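Dephospho-CoA kinase (Campylobacter jejuni subsp. jejuni serotype O:2, PDB 4ZO4) probably catalyses the last step of coenzyme A biosynthesis, the ATP-dependent phosphorylation of the 3'-hydroxyl group of dephospho-CoA. Local coordinates at residues E102-L107 with K112-E117. Numbering follows the deposited sequence.
Sequences EQMQIL and KAFFVE
Met104 and Leu107 pack against Phe114 and Val116 in a buried apolar contact between a helix and a strand of the parallel sheet in this P-loop kinase fold. The C-terminal turns of helix 82-109 lie on the sheet, and after a short connection the chain returns as strand 114-117; residues 102-107 run almost antiparallel to that strand (166°), the axes of these short pieces approaching to 9.8 Å. No hydrogen bond joins the segments, so shape and apolar surface do the work. Phe114 and Val116, two apart in the strand, both face the helix, whereas Phe115 between them turns to the other side of the sheet, where it meets Phe21 of helix 15-27, whose first turns hold the predicted ATP-binding residues. Flat and wide, the Phe114 ring lies between the strand and the helix: chi1 of 69° sets CG between the backbone N and the carbonyl carbon, a rotation that brings one ring face against Leu107 CB, 3.7 Å from the centroid in a CH-pi contact. The CD1 branch of Leu107 lies 3.6 Å from CD1 of Phe114. Met104, modelled as selenomethionine, suits its place through length and flexibility: its chain crosses Phe114 and Val116 at about right angles, CG resting 3.8 Å from Phe114 CE1, and the bend at chi3 (73°) keeps CE beside Val116. Ala7 and Phe9 of strand 7-12 and Ile33 of strand 31-34 also touch Met104, continuing this apolar layer over neighbouring strands. Compact and branched, Val116 offers a single methyl to the selenomethionine, CG2 lying 3.7 Å from Met104 CG and 3.8 Å from its SE.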
ATOM      1  N   GLU A 102     -17.637   2.922  23.108  1.00 94.96           N
ATOM      2  CA  GLU A 102     -18.187   3.526  24.333  1.00 96.65           C
ATOM      3  C   GLU A 102     -19.701   3.582  24.210  1.00 89.20           C
ATOM      4  O   GLU A 102     -20.412   3.053  25.037  1.00 90.81           O
ATOM      5  CB  GLU A 102     -17.593   4.933  24.528  1.00 97.48           C
ATOM      6  CG  GLU A 102     -18.230   5.837  25.568  1.00 99.95           C
ATOM      7  CD  GLU A 102     -17.677   7.251  25.463  1.00109.56           C
ATOM      8  OE1 GLU A 102     -18.476   8.194  25.263  1.00114.10           O
ATOM      9  OE2 GLU A 102     -16.436   7.422  25.546  1.00114.55           O
ATOM     10  N   GLN A 103     -20.165   4.226  23.153  1.00 88.13           N
ATOM     11  CA  GLN A 103     -21.574   4.427  22.895  1.00 92.55           C
ATOM     12  C   GLN A 103     -22.361   3.170  22.463  1.00 96.52           C
ATOM     13  O   GLN A 103     -23.592   3.222  22.393  1.00102.79           O
ATOM     14  CB  GLN A 103     -21.732   5.493  21.814  1.00 94.39           C
ATOM     15  CG  GLN A 103     -21.251   6.874  22.217  1.00 99.80           C
ATOM     16  CD  GLN A 103     -21.453   7.902  21.113  1.00104.62           C
ATOM     17  OE1 GLN A 103     -22.163   7.659  20.134  1.00 99.27           O
ATOM     18  NE2 GLN A 103     -20.827   9.060  21.269  1.00112.79           N
HETATM   19  N   MSE A 104     -21.685   2.060  22.162  1.00 90.29           N
HETATM   20  CA  MSE A 104     -22.400   0.813  21.816  1.00 93.68           C
HETATM   21  C   MSE A 104     -22.633  -0.132  22.991  1.00 98.79           C
HETATM   22  O   MSE A 104     -23.432  -1.077  22.887  1.00 94.48           O
HETATM   23  CB  MSE A 104     -21.633   0.018  20.774  1.00 84.47           C
HETATM   24  CG  MSE A 104     -21.674   0.624  19.390  1.00 80.27           C
HETATM   25 SE   MSE A 104     -20.528  -0.526  18.288  0.70 81.74          SE
HETATM   26  CE  MSE A 104     -21.699  -2.086  18.132  1.00 77.91           C
ATOM     27  N   GLN A 105     -21.884   0.073  24.075  1.00 98.20           N
ATOM     28  CA  GLN A 105     -22.026  -0.695  25.301  1.00101.12           C
ATOM     29  C   GLN A 105     -23.071  -0.017  26.182  1.00109.33           C
ATOM     30  O   GLN A 105     -23.611  -0.641  27.108  1.00110.82           O
ATOM     31  CB  GLN A 105     -20.687  -0.799  26.062  1.00107.41           C
ATOM     32  CG  GLN A 105     -19.765  -1.948  25.633  1.00111.69           C
ATOM     33  CD  GLN A 105     -18.336  -1.829  26.196  1.00118.25           C
ATOM     34  OE1 GLN A 105     -18.021  -0.898  26.943  1.00120.20           O
ATOM     35  NE2 GLN A 105     -17.467  -2.775  25.830  1.00115.13           N
ATOM     36  N   ILE A 106     -23.351   1.259  25.911  1.00106.26           N
ATOM     37  CA  ILE A 106     -24.462   1.950  26.584  1.00104.32           C
ATOM     38  C   ILE A 106     -25.804   1.360  26.118  1.00101.78           C
ATOM     39  O   ILE A 106     -26.630   0.947  26.936  1.00122.44           O
ATOM     40  CB  ILE A 106     -24.380   3.490  26.386  1.00104.28           C
ATOM     41  CG1 ILE A 106     -23.389   4.083  27.403  1.00104.91           C
ATOM     42  CG2 ILE A 106     -25.733   4.171  26.570  1.00106.84           C
ATOM     43  CD1 ILE A 106     -23.059   5.546  27.185  1.00103.37           C
ATOM     44  N   LEU A 107     -25.987   1.272  24.809  1.00 96.31           N
ATOM     45  CA  LEU A 107     -27.257   0.890  24.224  1.00 90.03           C
ATOM     46  C   LEU A 107     -27.467  -0.612  24.251  1.00 95.35           C
ATOM     47  O   LEU A 107     -28.617  -1.056  24.175  1.00 96.12           O
ATOM     48  CB  LEU A 107     -27.332   1.375  22.785  1.00 90.53           C
ATOM     49  CG  LEU A 107     -26.929   2.829  22.580  1.00 89.41           C
ATOM     50  CD1 LEU A 107     -26.948   3.221  21.105  1.00 84.67           C
ATOM     51  CD2 LEU A 107     -27.841   3.715  23.414  1.00 91.79           C
ATOM     52  N   LYS A 112     -32.431  -2.757  24.034  1.00100.42           N
ATOM     53  CA  LYS A 112     -33.239  -2.575  22.841  1.00 94.98           C
ATOM     54  C   LYS A 112     -32.295  -2.544  21.624  1.00 95.00           C
ATOM     55  O   LYS A 112     -31.169  -2.064  21.730  1.00 94.39           O
ATOM     56  CB  LYS A 112     -34.050  -1.284  22.954  1.00 90.80           C
ATOM     57  CG  LYS A 112     -35.138  -1.145  21.906  1.00 88.85           C
ATOM     58  CD  LYS A 112     -35.576   0.302  21.716  1.00 89.33           C
ATOM     59  CE  LYS A 112     -36.294   0.469  20.383  1.00 90.97           C
ATOM     60  NZ  LYS A 112     -37.113   1.706  20.322  1.00 91.43           N
ATOM     61  N   ALA A 113     -32.746  -3.083  20.487  1.00 91.37           N
ATOM     62  CA  ALA A 113     -31.953  -3.084  19.258  1.00 86.33           C
ATOM     63  C   ALA A 113     -31.593  -1.675  18.859  1.00 89.43           C
ATOM     64  O   ALA A 113     -32.428  -0.752  19.015  1.00 90.33           O
ATOM     65  CB  ALA A 113     -32.698  -3.754  18.121  1.00 82.69           C
ATOM     66  N   PHE A 114     -30.354  -1.533  18.353  1.00 87.33           N
ATOM     67  CA  PHE A 114     -29.798  -0.264  17.881  1.00 85.14           C
ATOM     68  C   PHE A 114     -28.865  -0.434  16.653  1.00 86.49           C
ATOM     69  O   PHE A 114     -28.318  -1.515  16.396  1.00 83.50           O
ATOM     70  CB  PHE A 114     -29.072   0.477  19.025  1.00 87.55           C
ATOM     71  CG  PHE A 114     -27.794  -0.184  19.484  1.00 88.73           C
ATOM     72  CD1 PHE A 114     -26.557   0.265  19.032  1.00 84.16           C
ATOM     73  CD2 PHE A 114     -27.824  -1.243  20.392  1.00 93.34           C
ATOM     74  CE1 PHE A 114     -25.383  -0.342  19.459  1.00 81.52           C
ATOM     75  CE2 PHE A 114     -26.651  -1.855  20.827  1.00 88.67           C
ATOM     76  CZ  PHE A 114     -25.427  -1.401  20.359  1.00 85.75           C
ATOM     77  N   PHE A 115     -28.693   0.668  15.919  1.00 83.31           N
ATOM     78  CA  PHE A 115     -28.003   0.690  14.635  1.00 85.24           C
ATOM     79  C   PHE A 115     -26.830   1.695  14.588  1.00 80.59           C
ATOM     80  O   PHE A 115     -26.994   2.898  14.811  1.00 82.07           O
ATOM     81  CB  PHE A 115     -29.028   0.965  13.520  1.00 89.09           C
ATOM     82  CG  PHE A 115     -30.060  -0.133  13.381  1.00 88.98           C
ATOM     83  CD1 PHE A 115     -29.727  -1.329  12.759  1.00 84.11           C
ATOM     84  CD2 PHE A 115     -31.343   0.006  13.915  1.00 93.08           C
ATOM     85  CE1 PHE A 115     -30.643  -2.362  12.654  1.00 87.15           C
ATOM     86  CE2 PHE A 115     -32.263  -1.031  13.819  1.00 91.90           C
ATOM     87  CZ  PHE A 115     -31.909  -2.217  13.181  1.00 89.50           C
ATOM     88  N   VAL A 116     -25.640   1.175  14.325  1.00 72.83           N
ATOM     89  CA  VAL A 116     -24.444   1.992  14.123  1.00 69.80           C
ATOM     90  C   VAL A 116     -24.340   2.241  12.631  1.00 67.93           C
ATOM     91  O   VAL A 116     -23.957   1.358  11.843  1.00 66.51           O
ATOM     92  CB  VAL A 116     -23.160   1.256  14.595  1.00 71.96           C
ATOM     93  CG1 VAL A 116     -21.937   2.124  14.412  1.00 67.92           C
ATOM     94  CG2 VAL A 116     -23.277   0.801  16.052  1.00 74.46           C
ATOM     95  N   GLU A 117     -24.723   3.426  12.212  1.00 68.48           N
ATOM     96  CA  GLU A 117     -24.517   3.773  10.820  1.00 71.96           C
ATOM     97  C   GLU A 117     -23.004   3.827  10.578  1.00 67.64           C
ATOM     98  O   GLU A 117     -22.276   4.409  11.388  1.00 64.71           O
ATOM     99  CB  GLU A 117     -25.179   5.121  10.518  1.00 75.84           C
ATOM    100  CG  GLU A 117     -24.755   5.711   9.187  1.00 82.98           C
ATOM    101  CD  GLU A 117     -25.645   6.851   8.747  1.00 87.62           C
ATOM    102  OE1 GLU A 117     -26.366   7.418   9.598  1.00 83.31           O
ATOM    103  OE2 GLU A 117     -25.610   7.173   7.537  1.00 92.12           O
TER